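Local coordinates for protein D-mannose isomerase (Marinomonas mediterranea, PDB 5X32) that catalyses the reversible isomerization of D-mannose to D-fructose and, less efficiently, of D-lyxose to D-xylulose, without accepting D-glucose, at residues F35-F38 / V44-P47; R50-S55 / Q87-Q92; L281-A286 / G292-G297; K274-F279 / E331-Q336; A63-H68 / A384-L389. One frame throughout, in Å; residues are numbered along the deposited sequence.

Contact 1: F35-F38 / V44-P47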
# COMPACT_ATOMS: atom_id res chain seq x y z
N PHE A 35 8.99 16.64 -2.73
CA PHE A 35 8.28 16.83 -3.99
C PHE A 35 7.56 15.51 -4.31
O PHE A 35 8.02 14.42 -3.94
CB PHE A 35 9.23 17.24 -5.12
CG PHE A 35 10.00 18.52 -4.84
CD1 PHE A 35 9.35 19.75 -4.85
CD2 PHE A 35 11.35 18.49 -4.55
CE1 PHE A 35 10.05 20.93 -4.60
CE2 PHE A 35 12.05 19.65 -4.29
CZ PHE A 35 11.40 20.88 -4.31
N GLN A 36 6.40 15.61 -4.94
CA GLN A 36 5.53 14.45 -5.03
C GLN A 36 5.00 14.18 -6.45
O GLN A 36 4.13 13.32 -6.66
CB GLN A 36 4.37 14.61 -4.04
CG GLN A 36 4.83 14.61 -2.58
CD GLN A 36 3.70 14.80 -1.57
OE1 GLN A 36 2.53 14.97 -1.94
NE2 GLN A 36 4.03 14.71 -0.30
N PHE A 37 5.58 14.87 -7.43
CA PHE A 37 5.10 14.73 -8.80
C PHE A 37 6.28 14.61 -9.76
O PHE A 37 6.94 15.60 -10.09
CB PHE A 37 4.22 15.92 -9.19
CG PHE A 37 2.86 15.93 -8.54
CD1 PHE A 37 2.69 16.40 -7.24
CD2 PHE A 37 1.73 15.51 -9.25
CE1 PHE A 37 1.43 16.43 -6.66
CE2 PHE A 37 0.47 15.54 -8.68
CZ PHE A 37 0.31 16.00 -7.39
N PHE A 38 6.51 13.40 -10.25
CA PHE A 38 7.71 13.14 -11.02
C PHE A 38 7.39 12.66 -12.42
O PHE A 38 6.51 11.82 -12.63
CB PHE A 38 8.56 12.11 -10.29
CG PHE A 38 8.92 12.50 -8.89
CD1 PHE A 38 10.03 13.29 -8.64
CD2 PHE A 38 8.12 12.11 -7.83
CE1 PHE A 38 10.35 13.67 -7.36
CE2 PHE A 38 8.44 12.48 -6.53
CZ PHE A 38 9.56 13.26 -6.30
N VAL A 44 10.70 17.06 -11.53
CA VAL A 44 9.54 17.40 -10.73
C VAL A 44 8.65 18.22 -11.64
O VAL A 44 9.11 19.18 -12.23
CB VAL A 44 9.89 18.19 -9.46
CG1 VAL A 44 8.60 18.49 -8.68
CG2 VAL A 44 10.88 17.41 -8.59
N TYR A 45 7.39 17.85 -11.80
CA TYR A 45 6.52 18.60 -12.70
C TYR A 45 5.41 19.33 -11.96
O TYR A 45 4.58 20.01 -12.57
CB TYR A 45 5.94 17.68 -13.78
CG TYR A 45 4.85 16.70 -13.37
CD1 TYR A 45 3.51 17.05 -13.45
CD2 TYR A 45 5.16 15.39 -12.98
CE1 TYR A 45 2.51 16.18 -13.12
CE2 TYR A 45 4.16 14.50 -12.64
CZ TYR A 45 2.83 14.89 -12.72
OH TYR A 45 1.81 14.01 -12.38
N ASP A 46 5.40 19.20 -10.63
CA ASP A 46 4.55 20.01 -9.76
C ASP A 46 5.15 19.99 -8.36
O ASP A 46 4.87 19.05 -7.58
CB ASP A 46 3.11 19.47 -9.74
CG ASP A 46 2.18 20.28 -8.85
OD1 ASP A 46 2.67 21.02 -7.96
OD2 ASP A 46 0.94 20.16 -9.04
N PRO A 47 5.89 21.06 -8.00
CA PRO A 47 6.67 21.15 -6.76
C PRO A 47 5.87 21.69 -5.58
O PRO A 47 6.33 21.63 -4.44
CB PRO A 47 7.77 22.14 -7.12
CG PRO A 47 7.11 23.05 -8.09
CD PRO A 47 6.18 22.19 -8.91
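Phe-37 drops its ring into the notch between Tyr-45 and Asp-46. Its CB rests over the Tyr-45 ring, 3.9 Å from the centroid, while the edge of the Phe-37 ring turns toward the Tyr-45 face in an offset edge-to-face pair, planes at 87°. Asp-46 closes the other wall: its carboxylate lies stacked over one face of Phe-37, the two planes 22° apart, and its CB sits 3.7 Å from Phe-37 CG. With CG anti to the backbone N (chi1 -180°), Asp-46 runs alongside the ring, and OD1 reaches forward to Asn-48 N and Thr-49 N, an Asx turn leading into strand 49-51. The two segments belong to one long loop that doubles back antiparallel between helices 9-23 and 52-69 of the (alpha/alpha)6 barrel, held by a single bridge between Phe-38 and Val-44. Tyr-45 N donates to Phe-37 O at 2.9 Å, beside that bridge. Farther along, Val-44 is a knob between two phenylalanines: CG1 touches Phe-35 CB at 3.8 Å, and CG2 meets Phe-38 CE1 at 4.0 Å. Beyond it the Phe-35 ring leans across Pro-47, CE1 to CB 3.6 Å.

Contact 2: R50-S55 / Q87-Q92; sequences RHLVSS and QRHQSQ
His-89 meets both Leu-52 and Ser-55 in the first turn of helix 52-69. Coming along 87-92 toward it, Arg-88 turns instead to the hairpin beyond strand 99-101, where its guanidinium group bonds Gly-102 O and Asn-105. His-89 then closes helix 72-89 and sends its imidazole across. Leu-52 CD1 sits over one face of the ring, 4.0 Å from the centroid in a CH-pi contact, placed there by a chi1 of -178° that sets CG opposite the backbone N. NE2 makes a weak, bent hydrogen bond to Ser-55 OG (2.9 Å, 123° at the hydrogen), while ND1 bonds Val-97 O. A phenylalanine in place of His-89 would probably leave Val-97 O and Ser-55 OG each without this partner and set the ring free to turn. At Gln-90 the chain leaves helical geometry, and Ser-91 OG binds Gly-95 O. A methyl on its face and polar partners at both nitrogens thus fix the rotation of a buried imidazole where two barrel helices meet.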
# COMPACT_ATOMS: atom_id res chain seq x y z
N ARG A 50 1.01 18.94 -2.54
CA ARG A 50 1.40 17.81 -1.74
C ARG A 50 0.23 17.11 -1.08
O ARG A 50 -0.76 17.73 -0.67
CB ARG A 50 2.44 18.21 -0.71
CG ARG A 50 3.77 18.38 -1.40
CD ARG A 50 4.73 19.25 -0.68
NE ARG A 50 5.59 19.92 -1.64
CZ ARG A 50 6.87 20.19 -1.41
NH1 ARG A 50 7.43 19.81 -0.27
NH2 ARG A 50 7.58 20.81 -2.33
N HIS A 51 0.39 15.80 -1.01
CA HIS A 51 -0.66 14.92 -0.54
C HIS A 51 -0.16 14.10 0.63
O HIS A 51 0.98 13.61 0.62
CB HIS A 51 -1.13 13.99 -1.66
CG HIS A 51 -2.42 13.30 -1.38
ND1 HIS A 51 -2.55 12.35 -0.38
CD2 HIS A 51 -3.63 13.40 -1.97
CE1 HIS A 51 -3.80 11.92 -0.35
NE2 HIS A 51 -4.47 12.53 -1.31
N LEU A 52 -1.02 13.93 1.62
CA LEU A 52 -0.66 13.21 2.82
C LEU A 52 -0.12 11.81 2.49
O LEU A 52 0.86 11.37 3.10
CB LEU A 52 -1.87 13.09 3.74
CG LEU A 52 -1.66 12.41 5.08
CD1 LEU A 52 -0.65 13.22 5.92
CD2 LEU A 52 -2.99 12.23 5.75
N VAL A 53 -0.72 11.15 1.49
CA VAL A 53 -0.32 9.77 1.15
C VAL A 53 1.12 9.72 0.62
O VAL A 53 1.88 8.82 0.99
CB VAL A 53 -1.32 9.13 0.13
CG1 VAL A 53 -0.86 7.74 -0.34
CG2 VAL A 53 -2.70 9.02 0.74
N SER A 54 1.56 10.70 -0.17
CA SER A 54 2.97 10.68 -0.58
C SER A 54 3.88 11.17 0.55
O SER A 54 5.01 10.69 0.69
CB SER A 54 3.21 11.54 -1.83
OG SER A 54 2.66 10.95 -3.00
N SER A 55 3.37 12.07 1.39
CA SER A 55 4.16 12.57 2.51
C SER A 55 4.50 11.44 3.47
O SER A 55 5.63 11.36 3.94
CB SER A 55 3.43 13.70 3.27
OG SER A 55 3.51 14.93 2.57
N GLN A 87 4.70 19.19 11.24
CA GLN A 87 4.62 20.65 11.33
C GLN A 87 3.72 21.28 10.28
O GLN A 87 3.17 22.37 10.49
CB GLN A 87 6.01 21.25 11.27
CG GLN A 87 6.94 20.58 12.26
CD GLN A 87 8.37 21.04 12.16
OE1 GLN A 87 8.72 21.85 11.30
NE2 GLN A 87 9.22 20.50 13.03
N ARG A 88 3.56 20.59 9.15
CA ARG A 88 2.78 21.13 8.06
C ARG A 88 1.46 20.39 7.92
O ARG A 88 0.41 21.02 7.73
CB ARG A 88 3.57 21.08 6.75
CG ARG A 88 2.83 21.66 5.58
CD ARG A 88 2.26 23.00 5.93
NE ARG A 88 1.58 23.63 4.81
CZ ARG A 88 0.26 23.62 4.68
NH1 ARG A 88 -0.47 23.00 5.60
NH2 ARG A 88 -0.32 24.22 3.64
N HIS A 89 1.51 19.05 7.99
CA HIS A 89 0.31 18.25 7.77
C HIS A 89 -0.54 18.15 9.03
O HIS A 89 -1.78 18.20 8.95
CB HIS A 89 0.65 16.84 7.27
CG HIS A 89 0.81 16.76 5.78
ND1 HIS A 89 -0.25 16.78 4.91
CD2 HIS A 89 1.92 16.67 5.01
CE1 HIS A 89 0.19 16.72 3.67
NE2 HIS A 89 1.51 16.66 3.70
N GLN A 90 0.12 18.02 10.18
CA GLN A 90 -0.63 17.80 11.41
C GLN A 90 -1.20 19.12 11.89
O GLN A 90 -0.49 19.94 12.46
CB GLN A 90 0.23 17.21 12.51
CG GLN A 90 -0.60 16.62 13.65
CD GLN A 90 0.23 16.26 14.87
OE1 GLN A 90 1.45 16.50 14.92
NE2 GLN A 90 -0.41 15.67 15.87
N SER A 91 -2.49 19.29 11.65
CA SER A 91 -3.21 20.47 12.08
C SER A 91 -3.74 20.42 13.50
O SER A 91 -3.67 19.41 14.20
CB SER A 91 -4.39 20.75 11.15
OG SER A 91 -5.45 19.86 11.40
N GLN A 92 -4.22 21.59 13.88
CA GLN A 92 -5.02 21.94 15.04
C GLN A 92 -5.69 20.81 15.79
O GLN A 92 -5.29 20.43 16.90
CB GLN A 92 -6.14 22.89 14.57
CG GLN A 92 -5.77 23.95 13.47
CD GLN A 92 -4.30 24.40 13.47
OE1 GLN A 92 -3.85 25.09 14.39
NE2 GLN A 92 -3.56 24.06 12.41

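Contact 3: L281-A286 / G292-G297; sequences LAYKKA and GGLHYG
Ala-286 and Leu-294 meet where helix 271-286 of the (alpha/alpha)6 barrel ends and the chain folds back toward strand 297-298. Leu-294 carries the apolar part through one branch: CD2 lies 3.7 Å from Ala-286 CB and 4.0 Å from Tyr-283 CD2, crossing the tyrosine side chain at about a right angle. The polar part centres on the last carbonyl of the helix. His-295 N donates to Ala-286 O at 2.9 Å with a nearly straight 169° at the hydrogen, and Leu-294 CA adds a CH···O contact to the same oxygen at 3.3 Å, so the returning loop satisfies a helix-end acceptor. Positive phi at Gly-292 and Gly-293 suits glycine and brings the chain round to this position. One shell out, Tyr-283 holds its ring in place through a hydrogen bond between its OH and Thr-339 OG1 and a stack on Trp-287, and its chi1 of -176°, CG trans to the backbone N, swings that ring toward helix 331-347. Leu-294 is backed by Val-313 and Ser-317 of helix 311-328 and by Leu-340, and its own N bonds Gln-314 OE1. Past it, Tyr-296 and Gly-297 form a classic beta bulge opposite Asp-306. The imidazole of His-295 reaches back beside the helix end, where NE2 makes a weak hydrogen bond to Asp-288 OD2.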
# COMPACT_ATOMS: atom_id res chain seq x y z
N LEU A 281 -8.31 -17.19 -7.47
CA LEU A 281 -9.45 -16.58 -8.14
C LEU A 281 -9.07 -15.27 -8.85
O LEU A 281 -9.40 -15.08 -10.04
CB LEU A 281 -10.58 -16.36 -7.14
CG LEU A 281 -11.99 -16.58 -7.67
CD1 LEU A 281 -12.04 -17.81 -8.55
CD2 LEU A 281 -12.93 -16.74 -6.51
N ALA A 282 -8.42 -14.36 -8.13
CA ALA A 282 -8.04 -13.06 -8.69
C ALA A 282 -7.12 -13.23 -9.88
O ALA A 282 -7.41 -12.77 -10.98
CB ALA A 282 -7.37 -12.17 -7.65
N TYR A 283 -6.02 -13.95 -9.68
CA TYR A 283 -5.05 -14.13 -10.74
C TYR A 283 -5.71 -14.77 -11.95
O TYR A 283 -5.56 -14.28 -13.08
CB TYR A 283 -3.86 -14.96 -10.26
CG TYR A 283 -2.75 -15.11 -11.30
CD1 TYR A 283 -2.84 -16.06 -12.33
CD2 TYR A 283 -1.61 -14.31 -11.26
CE1 TYR A 283 -1.84 -16.20 -13.27
CE2 TYR A 283 -0.60 -14.44 -12.20
CZ TYR A 283 -0.72 -15.39 -13.20
OH TYR A 283 0.28 -15.52 -14.15
N LYS A 284 -6.47 -15.83 -11.73
CA LYS A 284 -7.07 -16.50 -12.88
C LYS A 284 -8.01 -15.57 -13.63
O LYS A 284 -8.02 -15.56 -14.86
CB LYS A 284 -7.83 -17.76 -12.46
CG LYS A 284 -8.58 -18.38 -13.61
CD LYS A 284 -8.98 -19.81 -13.30
CE LYS A 284 -9.21 -20.00 -11.81
NZ LYS A 284 -9.65 -21.39 -11.53
N LYS A 285 -8.77 -14.75 -12.90
CA LYS A 285 -9.67 -13.84 -13.59
C LYS A 285 -8.97 -12.68 -14.31
O LYS A 285 -9.46 -12.23 -15.34
CB LYS A 285 -10.72 -13.27 -12.64
CG LYS A 285 -11.75 -14.29 -12.16
CD LYS A 285 -12.88 -13.55 -11.50
CE LYS A 285 -13.75 -14.38 -10.61
NZ LYS A 285 -14.75 -13.47 -9.97
N ALA A 286 -7.84 -12.22 -13.79
CA ALA A 286 -7.31 -10.92 -14.24
C ALA A 286 -6.05 -11.02 -15.09
O ALA A 286 -5.61 -10.03 -15.71
CB ALA A 286 -7.07 -10.05 -13.05
N GLY A 292 0.11 -10.45 -21.22
CA GLY A 292 0.66 -10.48 -19.87
C GLY A 292 0.11 -9.49 -18.86
O GLY A 292 -0.55 -8.52 -19.23
N GLY A 293 0.36 -9.75 -17.57
CA GLY A 293 0.03 -8.82 -16.50
C GLY A 293 -1.42 -8.91 -16.05
O GLY A 293 -2.27 -9.40 -16.77
N LEU A 294 -1.71 -8.38 -14.86
CA LEU A 294 -3.08 -8.35 -14.37
C LEU A 294 -3.80 -7.07 -14.73
O LEU A 294 -3.29 -5.95 -14.54
CB LEU A 294 -3.14 -8.54 -12.86
CG LEU A 294 -2.51 -9.81 -12.31
CD1 LEU A 294 -1.92 -9.51 -10.96
CD2 LEU A 294 -3.55 -10.95 -12.25
N HIS A 295 -4.99 -7.26 -15.27
CA HIS A 295 -5.93 -6.19 -15.50
C HIS A 295 -6.36 -5.55 -14.19
O HIS A 295 -6.19 -6.13 -13.12
CB HIS A 295 -7.13 -6.73 -16.28
CG HIS A 295 -6.78 -7.22 -17.64
ND1 HIS A 295 -7.33 -8.34 -18.21
CD2 HIS A 295 -5.92 -6.71 -18.57
CE1 HIS A 295 -6.82 -8.52 -19.41
NE2 HIS A 295 -5.96 -7.55 -19.66
N TYR A 296 -6.91 -4.35 -14.29
CA TYR A 296 -7.21 -3.56 -13.11
C TYR A 296 -8.49 -3.98 -12.39
O TYR A 296 -8.57 -3.93 -11.17
CB TYR A 296 -7.31 -2.10 -13.50
CG TYR A 296 -7.39 -1.13 -12.35
CD1 TYR A 296 -6.43 -1.13 -11.34
CD2 TYR A 296 -8.41 -0.20 -12.29
CE1 TYR A 296 -6.48 -0.22 -10.30
CE2 TYR A 296 -8.47 0.71 -11.26
CZ TYR A 296 -7.52 0.70 -10.26
OH TYR A 296 -7.60 1.62 -9.24
N GLY A 297 -9.49 -4.43 -13.14
CA GLY A 297 -10.75 -4.76 -12.53
C GLY A 297 -11.65 -5.60 -13.42
O GLY A 297 -11.66 -5.44 -14.65

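Contact 4: K274-F279 / E331-Q336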
# COMPACT_ATOMS: atom_id res chain seq x y z
N LYS A 274 -7.84 -19.07 2.77
CA LYS A 274 -8.47 -17.88 2.22
C LYS A 274 -7.50 -17.13 1.29
O LYS A 274 -7.88 -16.74 0.18
CB LYS A 274 -9.00 -16.98 3.33
CG LYS A 274 -9.83 -15.81 2.82
CD LYS A 274 -11.10 -16.29 2.09
CE LYS A 274 -12.11 -15.14 1.88
NZ LYS A 274 -13.29 -15.44 1.00
N ALA A 275 -6.26 -16.94 1.73
CA ALA A 275 -5.21 -16.36 0.89
C ALA A 275 -5.10 -17.13 -0.43
O ALA A 275 -5.03 -16.54 -1.53
CB ALA A 275 -3.85 -16.35 1.63
N LYS A 276 -5.09 -18.45 -0.30
CA LYS A 276 -4.95 -19.33 -1.43
C LYS A 276 -6.13 -19.11 -2.38
O LYS A 276 -5.97 -18.94 -3.60
CB LYS A 276 -4.88 -20.78 -0.93
CG LYS A 276 -4.07 -21.66 -1.82
CD LYS A 276 -4.20 -23.16 -1.57
CE LYS A 276 -3.58 -23.65 -0.27
NZ LYS A 276 -3.39 -25.15 -0.38
N TYR A 277 -7.32 -18.99 -1.81
CA TYR A 277 -8.55 -18.85 -2.59
C TYR A 277 -8.62 -17.53 -3.36
O TYR A 277 -8.80 -17.52 -4.59
CB TYR A 277 -9.77 -18.99 -1.67
CG TYR A 277 -11.09 -18.78 -2.35
CD1 TYR A 277 -11.79 -17.57 -2.23
CD2 TYR A 277 -11.67 -19.79 -3.10
CE1 TYR A 277 -13.02 -17.38 -2.86
CE2 TYR A 277 -12.89 -19.62 -3.73
CZ TYR A 277 -13.56 -18.42 -3.61
OH TYR A 277 -14.77 -18.29 -4.25
N LEU A 278 -8.44 -16.42 -2.63
CA LEU A 278 -8.43 -15.07 -3.20
C LEU A 278 -7.39 -14.95 -4.28
O LEU A 278 -7.67 -14.44 -5.36
CB LEU A 278 -8.19 -14.02 -2.12
CG LEU A 278 -9.35 -13.83 -1.14
CD1 LEU A 278 -8.97 -12.88 -0.03
CD2 LEU A 278 -10.56 -13.31 -1.90
N PHE A 279 -6.17 -15.40 -4.01
CA PHE A 279 -5.15 -15.27 -5.03
C PHE A 279 -5.50 -16.08 -6.28
O PHE A 279 -5.44 -15.54 -7.38
CB PHE A 279 -3.78 -15.70 -4.52
CG PHE A 279 -2.67 -15.46 -5.50
CD1 PHE A 279 -1.90 -14.31 -5.43
CD2 PHE A 279 -2.40 -16.40 -6.50
CE1 PHE A 279 -0.87 -14.09 -6.35
CE2 PHE A 279 -1.39 -16.18 -7.42
CZ PHE A 279 -0.62 -15.02 -7.35
N GLU A 331 4.50 -25.27 -6.49
CA GLU A 331 5.36 -24.61 -7.49
C GLU A 331 4.56 -23.75 -8.46
O GLU A 331 5.13 -22.95 -9.21
CB GLU A 331 6.18 -25.63 -8.27
CG GLU A 331 7.33 -26.18 -7.47
CD GLU A 331 8.52 -25.27 -7.50
OE1 GLU A 331 8.71 -24.58 -8.53
OE2 GLU A 331 9.25 -25.21 -6.48
N THR A 332 3.25 -23.90 -8.41
CA THR A 332 2.36 -23.02 -9.14
C THR A 332 2.61 -21.55 -8.79
O THR A 332 2.72 -20.69 -9.67
CB THR A 332 0.90 -23.36 -8.85
OG1 THR A 332 0.64 -24.69 -9.31
CG2 THR A 332 -0.04 -22.39 -9.53
N TYR A 333 2.71 -21.28 -7.49
CA TYR A 333 2.84 -19.90 -7.05
C TYR A 333 4.23 -19.38 -7.42
O TYR A 333 4.36 -18.24 -7.84
CB TYR A 333 2.58 -19.78 -5.55
CG TYR A 333 1.17 -20.17 -5.21
CD1 TYR A 333 0.10 -19.50 -5.78
CD2 TYR A 333 0.89 -21.25 -4.35
CE1 TYR A 333 -1.20 -19.86 -5.50
CE2 TYR A 333 -0.41 -21.61 -4.06
CZ TYR A 333 -1.45 -20.91 -4.64
OH TYR A 333 -2.76 -21.24 -4.39
N TYR A 334 5.25 -20.22 -7.32
CA TYR A 334 6.57 -19.80 -7.76
C TYR A 334 6.51 -19.39 -9.22
O TYR A 334 6.96 -18.29 -9.59
CB TYR A 334 7.59 -20.92 -7.56
CG TYR A 334 8.98 -20.58 -8.03
CD1 TYR A 334 9.81 -19.75 -7.29
CD2 TYR A 334 9.45 -21.07 -9.25
CE1 TYR A 334 11.10 -19.44 -7.75
CE2 TYR A 334 10.72 -20.77 -9.71
CZ TYR A 334 11.54 -19.94 -8.96
OH TYR A 334 12.80 -19.64 -9.42
N LYS A 335 5.92 -20.25 -10.06
CA LYS A 335 5.82 -19.95 -11.48
C LYS A 335 5.07 -18.65 -11.74
O LYS A 335 5.42 -17.90 -12.67
CB LYS A 335 5.16 -21.10 -12.22
CG LYS A 335 6.17 -22.12 -12.68
CD LYS A 335 5.55 -23.23 -13.52
CE LYS A 335 4.98 -24.27 -12.60
NZ LYS A 335 6.09 -24.67 -11.69
N GLN A 336 4.05 -18.39 -10.93
CA GLN A 336 3.24 -17.19 -11.13
C GLN A 336 3.99 -15.93 -10.71
O GLN A 336 3.83 -14.86 -11.30
CB GLN A 336 1.92 -17.31 -10.39
CG GLN A 336 0.93 -18.15 -11.15
CD GLN A 336 -0.25 -18.55 -10.30
OE1 GLN A 336 -0.13 -18.73 -9.09
NE2 GLN A 336 -1.42 -18.65 -10.93
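Tyr-333 presents its ring edge to the face of Phe-279, an offset edge-to-face pair that joins helix 271-286 to helix 331-347 in the (alpha/alpha)6 barrel. The centroids stand 5.7 Å apart with the planes at 80°, and the closest carbons are Phe-279 CD2 and Tyr-333 CE1 at 3.8 Å. The two short helix segments run in roughly the same direction, inclined by 47°, and their axes come no nearer than 13.0 Å, so long aromatic side chains bridge the gap. The torsions show how. Phe-279 has CG opposite its backbone N (chi1 -175°), which sends the ring into the gap between the helices; Tyr-333 instead sets CG opposite the carbonyl carbon, and the side chains slide past each other in opposite directions. Underneath, helix 311-328 supplies Ala-321 and Leu-324 against Phe-279, and Tyr-325 and Thr-328 against Tyr-333. The phenol ends beside the aliphatic part of Lys-276, whose chain crosses it at about a right angle and bends away at chi3. The Tyr-333 hydroxyl is anchored by a hydrogen bond to Asp-280 OD1, which would fix the swing of the ring. Gln-336 completes the contact from one turn on: its chain is extended beyond CG, the amide is turned steeply against the Phe-279 ring, and OE1 arrives at the ring edge, near its plane, 3.3 Å from CE2.

Contact 5: A63-H68 / A384-L389; sequences AQAYLH and ACYEVL
The imidazole of His-68 lies flat against the ring of Tyr-386, a face-to-face stack with centroids 4.3 Å apart and planes at 27°. Tyr-386 CD1 sits over the centre of the imidazole, 3.5 Å above its plane, while at the imidazole edge ND1 donates in plane to Gln-64 O at 2.8 Å. That carbonyl also accepts from His-68 N on its opposite face, so the ring is tied to its own helix one turn back. Gln-64 shares the His-68 side of the phenol: its CB comes within 3.4 Å of Tyr-386 CE2, and OE1 hangs over the rim, the chain bent at chi2 (-62°) and NE2 bonded to Asn-124 of helix 112-127. Helices 52-69 and 379-390 run here in roughly the same direction, their axes 11.9 Å apart and inclined by 31°, as neighbours in the (alpha/alpha)6 barrel. Replacing Tyr-386 with an alanine would probably leave His-68 without its stacking partner and open a gap between these helices. The hydroxyl of Tyr-386 ends against the backbone of Ala-65, and Ile-16 of helix 9-23 also packs on this tyrosine.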
# COMPACT_ATOMS: atom_id res chain seq x y z
N ALA A 63 12.80 5.32 5.43
CA ALA A 63 12.99 4.54 6.65
C ALA A 63 13.38 3.10 6.31
O ALA A 63 14.40 2.60 6.80
CB ALA A 63 11.75 4.57 7.50
N GLN A 64 12.59 2.45 5.47
CA GLN A 64 12.87 1.07 5.07
C GLN A 64 14.26 0.94 4.42
O GLN A 64 15.02 -0.02 4.70
CB GLN A 64 11.79 0.58 4.12
CG GLN A 64 10.45 0.33 4.79
CD GLN A 64 10.52 -0.74 5.83
OE1 GLN A 64 11.11 -1.80 5.61
NE2 GLN A 64 9.95 -0.46 7.00
N ALA A 65 14.62 1.92 3.59
CA ALA A 65 15.93 1.90 2.95
C ALA A 65 17.03 2.02 4.00
O ALA A 65 18.08 1.41 3.89
CB ALA A 65 16.04 3.01 1.93
N TYR A 66 16.78 2.82 5.03
CA TYR A 66 17.78 2.97 6.07
C TYR A 66 17.91 1.68 6.87
O TYR A 66 19.01 1.28 7.24
CB TYR A 66 17.45 4.13 6.99
CG TYR A 66 18.31 4.15 8.23
CD1 TYR A 66 19.64 4.58 8.17
CD2 TYR A 66 17.80 3.75 9.46
CE1 TYR A 66 20.43 4.59 9.30
CE2 TYR A 66 18.58 3.77 10.59
CZ TYR A 66 19.90 4.19 10.51
OH TYR A 66 20.68 4.20 11.64
N LEU A 67 16.79 1.04 7.14
CA LEU A 67 16.80 -0.18 7.92
C LEU A 67 17.53 -1.29 7.18
O LEU A 67 18.12 -2.17 7.82
CB LEU A 67 15.38 -0.61 8.27
CG LEU A 67 14.78 0.26 9.38
CD1 LEU A 67 13.33 -0.06 9.64
CD2 LEU A 67 15.62 0.16 10.66
N HIS A 68 17.51 -1.26 5.85
CA HIS A 68 18.14 -2.34 5.08
C HIS A 68 19.56 -2.06 4.59
O HIS A 68 20.37 -2.98 4.50
CB HIS A 68 17.27 -2.71 3.88
CG HIS A 68 16.04 -3.46 4.25
ND1 HIS A 68 14.94 -2.86 4.82
CD2 HIS A 68 15.73 -4.78 4.15
CE1 HIS A 68 14.00 -3.77 5.03
NE2 HIS A 68 14.46 -4.94 4.63
N ALA A 384 6.91 -4.60 -1.63
CA ALA A 384 6.77 -5.99 -2.08
C ALA A 384 8.12 -6.68 -2.11
O ALA A 384 8.26 -7.82 -1.59
CB ALA A 384 6.11 -6.06 -3.48
N CYS A 385 9.12 -5.98 -2.66
CA CYS A 385 10.47 -6.54 -2.68
C CYS A 385 10.97 -6.81 -1.25
O CYS A 385 11.52 -7.88 -0.99
CB CYS A 385 11.42 -5.61 -3.39
SG CYS A 385 11.13 -5.41 -5.16
N TYR A 386 10.75 -5.86 -0.33
CA TYR A 386 11.20 -5.97 1.07
C TYR A 386 10.61 -7.19 1.76
O TYR A 386 11.32 -7.90 2.51
CB TYR A 386 10.83 -4.72 1.86
CG TYR A 386 11.73 -3.51 1.63
CD1 TYR A 386 13.12 -3.64 1.58
CD2 TYR A 386 11.19 -2.25 1.44
CE1 TYR A 386 13.94 -2.52 1.36
CE2 TYR A 386 11.98 -1.15 1.21
CZ TYR A 386 13.35 -1.29 1.17
OH TYR A 386 14.10 -0.18 0.95
N GLU A 387 9.33 -7.45 1.51
CA GLU A 387 8.73 -8.58 2.18
C GLU A 387 9.16 -9.90 1.57
O GLU A 387 9.34 -10.87 2.30
CB GLU A 387 7.21 -8.48 2.21
CG GLU A 387 6.67 -9.41 3.27
CD GLU A 387 6.09 -8.65 4.43
OE1 GLU A 387 6.11 -7.40 4.39
OE2 GLU A 387 5.72 -9.30 5.43
N VAL A 388 9.41 -9.94 0.26
CA VAL A 388 9.99 -11.18 -0.27
C VAL A 388 11.37 -11.36 0.38
O VAL A 388 11.73 -12.48 0.76
CB VAL A 388 10.11 -11.16 -1.78
CG1 VAL A 388 10.85 -12.41 -2.25
CG2 VAL A 388 8.74 -11.06 -2.41
N LEU A 389 12.10 -10.25 0.54
CA LEU A 389 13.44 -10.26 1.10
C LEU A 389 13.49 -10.81 2.52
O LEU A 389 14.47 -11.44 2.91
CB LEU A 389 14.03 -8.84 1.09
CG LEU A 389 14.97 -8.45 -0.06
CD1 LEU A 389 15.35 -6.98 0.04
CD2 LEU A 389 16.21 -9.34 -0.05

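Contacts 1 and 2 follow in series and touch: Gln-36 OE1 bonds His-51 N, tying the 35-47 loop to the start of helix 52-69, though their centres are 16 Å apart. Contact 5 uses the same helix farther along, its centre about 24 Å from theirs, and pairs it with 379-390, bringing an early helix and the last one together and helping to close the (alpha/alpha)6 ring. Contacts 3 and 4 share helix 271-286; their centres are 13 Å apart, Tyr-283 packs on Gln-336, and both fall within the stretch spanned by contact 5. Contact 4's centre lies about 37 Å from those of contacts 1 and 2, across the chain's centre, so the set samples opposite sides of the barrel.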